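Local coordinates for 3-polyprenyl-4-hydroxybenzoate decarboxylase and related decarboxylases (Pelotomaculum thermopropionicum, PDB 6H6X), which catalyses the reversible, prenylated-FMN-dependent decarboxylation of 2,5-furandicarboxylic acid, and in reverse carboxylates 2-furoic acid, at the interface of chains A and B. Sequence-based numbering; all coordinates share one arbitrary frame. Chains: chain A/B, 3-polyprenyl-4-hydroxybenzoate decarboxylase and related decarboxylases.

Contact 1: the interface of chains A and B. Residues chain A 29, 33, 122-124; chain B 435-436.
The C-terminal tail of chain B passes over the start of helix 30-37 and the neighbouring loop 122-124 of chain A, a tail-exchange contact of the dimer. B:Ile435 and B:Pro436 supply the apolar groups. The two branches of B:Ile435 divide the work. CG1, set beside the backbone N and anti to the carbonyl carbon (chi1 -49°), approaches the CD2 corner of the A:His123 imidazole obliquely, out of the ring plane and beyond the rim, with B:Ile435 CG1 3.4 Å from A:His123 CD2. The CG2 methyl points into the angle between helix and loop, where B:Ile435 CG2 lies 3.4 Å from the carbonyl oxygen A:Phe29 O. On the loop side the same methyl, B:Ile435 CG2, is 3.5 Å from A:His122 O. One turn into the helix, A:Ala33 CB meets B:Ile435 CG2 at 3.8 Å. B:Pro436 is poorly ordered, so its packing is less certain. As modelled, its CD carbon sits over one face of the A:Phe29 ring, displaced toward the rim, in a CH-pi contact; B:Pro436 CD is 3.9 Å from the ring centroid. Its ring also leans on A:Ala124, whose methyl carbon CB lies 3.7 Å from B:Pro436 CG.

Contact 2: the interface of chains A and B. Residues chain A 386-390; chain B 361, 411-413.
A:Gln387 and B:Asp413 bury most surface in this polar patch, joining the turn before helix 388-391 of chain A to the segment before strand 414-418 of chain B; B:Lys361, just before strand 362-367, reaches in beside them. The side chains of A:Gln387 and B:Asp413 cross at about a right angle, their amide and carboxylate planes 54° apart. The A:Gln387 chain bends at chi2 (-61°), bringing its amide to the backbone of B:Asp413. As modelled, A:Gln387 NE2 lies 2.8 Å from B:Asp413 N, two donors that cannot form a hydrogen bond; the amide may be turned over, its oxygen then accepting from B:Asp413 N, and its orientation is doubtful. The B:Asp413 carboxylate turns toward the helix start, where A:Gly389 N donates a weak hydrogen bond to B:Asp413 OD2 at 3.0 Å; the N-terminal end of this short helix might favour a negative charge there. Engineered A:Pro388 packs alongside, its CD 3.4 Å from B:Asp413 CB. Within chain B, the B:Ser412 hydroxyl OG bonds B:Asp413 O at 2.9 Å, bracing the segment. The side-chain amine of B:Lys361 holds the preceding backbone: NZ donates to A:Cys386 O at 2.7 Å, tilted 25° from the carbonyl plane.

Contact 3: the interface of chains A and B. Residues chain A 442-443; chain B 34, 38, 44.
The peptide unit joining A:Lys442 to A:Leu443 supplies the flat group that meets B:Leu34; the side chains here carry no rings or amides. One face of this peptide receives the B:Leu34 CD2 methyl, which sits above the rim between A:Lys442 O and A:Leu443 CA, not over the middle, 4.1 Å from A:Lys442 O. At the far end of the peptide the same methyl reaches the backbone of the next residue, B:Leu34 CD2 lying 3.9 Å from A:Leu443 CA. The A:Leu443 side chain then runs across helix 30-38 of chain B. Its CG is anti to the backbone N (chi1 -174°), which carries the fork away from the tail and toward the groove between that helix and strand 43-46. The two methyls part there. A:Leu443 CD2 goes to the helix end and meets the methyl B:Ala38 CB at 3.9 Å. A:Leu443 CD1 turns toward the strand, where it touches the tip of B:Leu44, CD1 to CD1 at 3.9 Å. On its helix side A:Leu443 CD1 is also 4.0 Å from B:Leu34 CD2, so this one methyl bridges helix and strand. With an alanine here the whole fork goes, which would probably leave B:Ala38 CB and B:Leu44 CD1 without these contacts and a gap between helix and strand, while B:Leu34 CD2 kept its backbone contact. A:Leu443 CD2 also comes within 4.1 Å of the backbone nitrogen B:Ala38 N.

Contact 1: the interface of chains A and B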
ATOM      1  N   PHE A  29       5.462 -14.119 -25.630  1.00 44.90           N
ATOM      2  CA  PHE A  29       6.032 -13.670 -24.327  1.00 42.77           C
ATOM      3  C   PHE A  29       6.694 -12.301 -24.233  1.00 39.38           C
ATOM      4  O   PHE A  29       6.576 -11.641 -23.200  1.00 40.66           O
ATOM      5  CB  PHE A  29       6.980 -14.698 -23.719  1.00 43.29           C
ATOM      6  CG  PHE A  29       6.432 -16.096 -23.705  1.00 44.65           C
ATOM      7  CD1 PHE A  29       5.158 -16.360 -23.238  1.00 44.26           C
ATOM      8  CD2 PHE A  29       7.233 -17.177 -24.121  1.00 51.63           C
ATOM      9  CE1 PHE A  29       4.664 -17.664 -23.216  1.00 50.76           C
ATOM     10  CE2 PHE A  29       6.746 -18.483 -24.106  1.00 53.26           C
ATOM     11  CZ  PHE A  29       5.452 -18.727 -23.650  1.00 50.83           C
ATOM     12  N   ALA A  33       6.084  -9.291 -21.485  1.00 42.48           N
ATOM     13  CA  ALA A  33       7.183  -9.004 -20.574  1.00 44.45           C
ATOM     14  C   ALA A  33       7.621  -7.544 -20.627  1.00 39.26           C
ATOM     15  O   ALA A  33       7.837  -6.924 -19.608  1.00 46.16           O
ATOM     16  CB  ALA A  33       8.350  -9.907 -20.907  1.00 52.04           C
ATOM     17  N   HIS A 122       0.686 -14.514 -23.894  1.00 35.04           N
ATOM     18  CA  HIS A 122       0.960 -13.575 -22.811  1.00 35.80           C
ATOM     19  C   HIS A 122       1.799 -14.159 -21.637  1.00 34.77           C
ATOM     20  O   HIS A 122       2.823 -13.611 -21.313  1.00 40.68           O
ATOM     21  CB  HIS A 122      -0.336 -12.951 -22.318  1.00 35.48           C
ATOM     22  CG  HIS A 122      -1.007 -12.097 -23.342  1.00 39.29           C
ATOM     23  ND1 HIS A 122      -1.938 -12.598 -24.235  1.00 39.21           N
ATOM     24  CD2 HIS A 122      -0.854 -10.787 -23.643  1.00 38.00           C
ATOM     25  CE1 HIS A 122      -2.341 -11.616 -25.016  1.00 42.69           C
ATOM     26  NE2 HIS A 122      -1.721 -10.504 -24.661  1.00 32.55           N
ATOM     27  N   HIS A 123       1.320 -15.218 -21.010  1.00 33.46           N
ATOM     28  CA  HIS A 123       1.948 -15.851 -19.855  1.00 37.05           C
ATOM     29  C   HIS A 123       2.366 -17.302 -20.185  1.00 43.04           C
ATOM     30  O   HIS A 123       1.770 -17.942 -21.071  1.00 37.86           O
ATOM     31  CB  HIS A 123       0.980 -15.846 -18.686  1.00 36.71           C
ATOM     32  CG  HIS A 123       0.678 -14.464 -18.166  1.00 48.27           C
ATOM     33  ND1 HIS A 123      -0.410 -13.718 -18.571  1.00 43.05           N
ATOM     34  CD2 HIS A 123       1.354 -13.684 -17.285  1.00 50.88           C
ATOM     35  CE1 HIS A 123      -0.378 -12.535 -17.982  1.00 43.90           C
ATOM     36  NE2 HIS A 123       0.669 -12.500 -17.179  1.00 52.65           N
ATOM     37  N   ALA A 124       3.342 -17.808 -19.418  1.00 46.31           N
ATOM     38  CA  ALA A 124       3.927 -19.168 -19.527  1.00 46.19           C
ATOM     39  C   ALA A 124       2.918 -20.290 -19.661  1.00 46.79           C
ATOM     40  O   ALA A 124       2.974 -21.073 -20.569  1.00 44.89           O
ATOM     41  CB  ALA A 124       4.810 -19.457 -18.299  1.00 42.77           C
TER
ATOM     42  N   ILE B 435       5.552 -14.637 -16.777  1.00 62.44           N
ATOM     43  CA  ILE B 435       5.908 -14.405 -18.175  1.00 69.16           C
ATOM     44  C   ILE B 435       7.378 -14.841 -18.326  1.00 79.82           C
ATOM     45  O   ILE B 435       8.227 -14.297 -17.628  1.00 78.99           O
ATOM     46  CB  ILE B 435       5.755 -12.894 -18.530  1.00 63.76           C
ATOM     47  CG1 ILE B 435       4.375 -12.335 -18.074  1.00 66.58           C
ATOM     48  CG2 ILE B 435       5.927 -12.684 -20.026  1.00 64.26           C
ATOM     49  CD1 ILE B 435       4.300 -10.821 -17.877  1.00 65.38           C
ATOM     50  N   PRO B 436       7.684 -15.848 -19.196  1.00 96.66           N
ATOM     51  CA  PRO B 436       9.111 -16.182 -19.445  1.00 98.11           C
ATOM     52  C   PRO B 436       9.930 -15.027 -20.085  1.00 91.38           C
ATOM     53  O   PRO B 436       9.414 -14.265 -20.933  1.00 73.67           O
ATOM     54  CB  PRO B 436       9.046 -17.422 -20.369  1.00 99.15           C
ATOM     55  CG  PRO B 436       7.690 -17.997 -20.135  1.00101.04           C
ATOM     56  CD  PRO B 436       6.792 -16.806 -19.882  1.00100.49           C
TER

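Contact 2: the interface of chains A and B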
ATOM      1  N   CYS A 386     -11.459  -0.016  14.589  1.00 40.46           N
ATOM      2  CA  CYS A 386     -12.199  -1.240  14.548  1.00 39.25           C
ATOM      3  C   CYS A 386     -11.964  -2.034  15.835  1.00 41.17           C
ATOM      4  O   CYS A 386     -10.831  -2.303  16.242  1.00 34.08           O
ATOM      5  CB  CYS A 386     -11.860  -2.053  13.322  1.00 39.18           C
ATOM      6  SG  CYS A 386     -12.509  -3.746  13.314  1.00 43.54           S
ATOM      7  N   GLN A 387     -13.070  -2.366  16.506  1.00 40.64           N
ATOM      8  CA  GLN A 387     -13.093  -3.292  17.643  1.00 38.64           C
ATOM      9  C   GLN A 387     -13.838  -4.525  17.114  1.00 41.80           C
ATOM     10  O   GLN A 387     -15.058  -4.466  16.949  1.00 38.56           O
ATOM     11  CB  GLN A 387     -13.833  -2.651  18.828  1.00 41.82           C
ATOM     12  CG  GLN A 387     -13.004  -1.631  19.620  1.00 35.88           C
ATOM     13  CD  GLN A 387     -11.757  -2.240  20.239  1.00 38.73           C
ATOM     14  OE1 GLN A 387     -10.654  -1.727  20.110  1.00 43.49           O
ATOM     15  NE2 GLN A 387     -11.924  -3.347  20.899  1.00 41.52           N
ATOM     16  N   PRO A 388     -13.108  -5.630  16.800  1.00 37.56           N
ATOM     17  CA  PRO A 388     -13.717  -6.687  16.043  1.00 36.93           C
ATOM     18  C   PRO A 388     -14.947  -7.400  16.640  1.00 43.55           C
ATOM     19  O   PRO A 388     -15.759  -7.886  15.875  1.00 45.13           O
ATOM     20  CB  PRO A 388     -12.584  -7.712  15.873  1.00 36.73           C
ATOM     21  CG  PRO A 388     -11.353  -6.926  15.932  1.00 35.47           C
ATOM     22  CD  PRO A 388     -11.647  -5.794  16.884  1.00 36.79           C
ATOM     23  N   GLY A 389     -15.093  -7.430  17.965  1.00 54.81           N
ATOM     24  CA  GLY A 389     -16.280  -8.007  18.608  1.00 51.35           C
ATOM     25  C   GLY A 389     -17.554  -7.228  18.303  1.00 49.54           C
ATOM     26  O   GLY A 389     -18.604  -7.807  18.211  1.00 54.01           O
ATOM     27  N   ARG A 390     -17.433  -5.925  18.132  1.00 45.81           N
ATOM     28  CA  ARG A 390     -18.510  -5.036  17.738  1.00 47.17           C
ATOM     29  C   ARG A 390     -18.554  -4.773  16.219  1.00 49.73           C
ATOM     30  O   ARG A 390     -19.638  -4.571  15.637  1.00 46.94           O
ATOM     31  CB  ARG A 390     -18.277  -3.683  18.471  1.00 49.11           C
ATOM     32  CG  ARG A 390     -19.362  -2.595  18.329  1.00 54.03           C
ATOM     33  CD  ARG A 390     -18.931  -1.264  19.004  1.00 55.72           C
ATOM     34  NE  ARG A 390     -17.887  -0.581  18.214  1.00 68.61           N
ATOM     35  CZ  ARG A 390     -16.820   0.115  18.676  1.00 74.45           C
ATOM     36  NH1 ARG A 390     -16.571   0.261  19.975  1.00 75.26           N
ATOM     37  NH2 ARG A 390     -15.956   0.637  17.798  1.00 71.53           N
TER
ATOM     38  N   LYS B 361      -3.362  -6.679  17.862  1.00 30.32           N
ATOM     39  CA  LYS B 361      -4.787  -6.552  17.766  1.00 36.52           C
ATOM     40  C   LYS B 361      -5.342  -7.369  16.568  1.00 33.44           C
ATOM     41  O   LYS B 361      -6.490  -7.772  16.547  1.00 34.79           O
ATOM     42  CB  LYS B 361      -5.032  -5.038  17.509  1.00 38.20           C
ATOM     43  CG  LYS B 361      -6.264  -4.553  18.133  1.00 46.25           C
ATOM     44  CD  LYS B 361      -6.506  -3.089  17.860  1.00 42.00           C
ATOM     45  CE  LYS B 361      -7.869  -2.983  17.208  1.00 42.06           C
ATOM     46  NZ  LYS B 361      -8.377  -1.587  17.185  1.00 51.56           N
ATOM     47  N   VAL B 411      -8.521  -1.397  26.857  1.00 93.76           N
ATOM     48  CA  VAL B 411      -8.769  -2.838  26.733  1.00 95.85           C
ATOM     49  C   VAL B 411      -9.370  -3.215  25.345  1.00 88.19           C
ATOM     50  O   VAL B 411     -10.273  -2.505  24.865  1.00 81.30           O
ATOM     51  CB  VAL B 411      -9.665  -3.368  27.877  1.00102.12           C
ATOM     52  CG1 VAL B 411      -9.779  -4.889  27.783  1.00105.56           C
ATOM     53  CG2 VAL B 411      -9.125  -2.935  29.247  1.00101.04           C
ATOM     54  N   SER B 412      -8.893  -4.304  24.702  1.00 61.71           N
ATOM     55  CA  SER B 412      -9.118  -4.435  23.254  1.00 54.39           C
ATOM     56  C   SER B 412      -9.627  -5.782  22.655  1.00 37.81           C
ATOM     57  O   SER B 412      -9.125  -6.830  22.919  1.00 36.08           O
ATOM     58  CB  SER B 412      -7.841  -3.965  22.508  1.00 52.75           C
ATOM     59  OG  SER B 412      -8.041  -3.894  21.103  1.00 46.54           O
ATOM     60  N   ASP B 413     -10.593  -5.691  21.770  1.00 32.66           N
ATOM     61  CA  ASP B 413     -10.927  -6.814  20.892  1.00 39.16           C
ATOM     62  C   ASP B 413      -9.771  -7.091  19.899  1.00 37.76           C
ATOM     63  O   ASP B 413      -9.017  -6.197  19.594  1.00 33.78           O
ATOM     64  CB  ASP B 413     -12.233  -6.571  20.147  1.00 38.51           C
ATOM     65  CG  ASP B 413     -13.458  -6.385  21.082  1.00 39.35           C
ATOM     66  OD1 ASP B 413     -13.342  -6.621  22.294  1.00 35.71           O
ATOM     67  OD2 ASP B 413     -14.524  -6.008  20.553  1.00 37.52           O
TER

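Contact 3: the interface of chains A and B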
ATOM      1  N   LYS A 442       7.252  23.301   0.765  1.00 73.87           N
ATOM      2  CA  LYS A 442       7.674  22.247  -0.144  1.00 81.22           C
ATOM      3  C   LYS A 442       9.147  21.916   0.056  1.00 77.07           C
ATOM      4  O   LYS A 442       9.993  22.803   0.060  1.00 74.82           O
ATOM      5  CB  LYS A 442       7.439  22.660  -1.612  1.00 88.60           C
ATOM      6  CG  LYS A 442       5.984  22.692  -2.049  1.00 99.88           C
ATOM      7  CD  LYS A 442       5.474  21.297  -2.400  1.00112.50           C
ATOM      8  CE  LYS A 442       3.945  21.195  -2.349  1.00115.36           C
ATOM      9  NZ  LYS A 442       3.453  19.800  -2.529  1.00109.12           N
ATOM     10  N   LEU A 443       9.442  20.628   0.168  1.00 73.68           N
ATOM     11  CA  LEU A 443      10.785  20.161   0.457  1.00 72.99           C
ATOM     12  C   LEU A 443      11.757  20.541  -0.644  1.00 75.21           C
ATOM     13  O   LEU A 443      12.893  20.944  -0.350  1.00 72.76           O
ATOM     14  CB  LEU A 443      10.824  18.644   0.659  1.00 66.21           C
ATOM     15  CG  LEU A 443      12.171  18.048   1.103  1.00 64.74           C
ATOM     16  CD1 LEU A 443      12.647  18.725   2.387  1.00 62.20           C
ATOM     17  CD2 LEU A 443      12.148  16.532   1.233  1.00 63.10           C
TER
ATOM     18  N   LEU B  34       8.749  19.866   7.017  1.00 51.92           N
ATOM     19  CA  LEU B  34       9.711  19.428   6.009  1.00 42.77           C
ATOM     20  C   LEU B  34      10.148  18.017   6.269  1.00 41.41           C
ATOM     21  O   LEU B  34      10.323  17.214   5.338  1.00 42.39           O
ATOM     22  CB  LEU B  34      10.891  20.378   6.021  1.00 56.27           C
ATOM     23  CG  LEU B  34      10.489  21.765   5.515  1.00 58.71           C
ATOM     24  CD1 LEU B  34      11.396  22.876   6.047  1.00 60.72           C
ATOM     25  CD2 LEU B  34      10.507  21.676   3.997  1.00 61.53           C
ATOM     26  N   ALA B  38      10.177  14.140   3.868  1.00 44.23           N
ATOM     27  CA  ALA B  38      11.351  13.275   3.613  1.00 47.01           C
ATOM     28  C   ALA B  38      11.204  11.900   4.251  1.00 43.46           C
ATOM     29  O   ALA B  38      12.052  11.047   4.071  1.00 44.79           O
ATOM     30  CB  ALA B  38      12.605  13.976   4.117  1.00 49.07           C
ATOM     31  N   LEU B  44      17.298  14.537   7.055  1.00 44.61           N
ATOM     32  CA  LEU B  44      17.499  15.929   6.800  1.00 49.16           C
ATOM     33  C   LEU B  44      18.287  16.589   7.933  1.00 55.35           C
ATOM     34  O   LEU B  44      17.940  16.462   9.129  1.00 45.60           O
ATOM     35  CB  LEU B  44      16.168  16.645   6.669  1.00 47.85           C
ATOM     36  CG  LEU B  44      15.245  16.303   5.532  1.00 51.22           C
ATOM     37  CD1 LEU B  44      13.942  17.081   5.726  1.00 52.86           C
ATOM     38  CD2 LEU B  44      15.880  16.676   4.218  1.00 55.68           C
TER

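Contact 1 and contact 3 lie about 41 Å apart between the centres of their C-alpha atoms. They share the C-terminal tail and the partner's helix beginning at residue 30, with the chains exchanged, but use different tail residues and differ in the second surface: loop 122-124 in contact 1, strand 43-46 in contact 3. By the two-fold symmetry, both grips occur for each tail. Contact 2, about 44 Å from contact 1 and 37 Å from contact 3, instead joins helix 388-391 to the segments before strands 362-367 and 414-418, largely through polar contacts. Polar pairing and reciprocal apolar tail exchange probably both contribute to holding this evolved dimer.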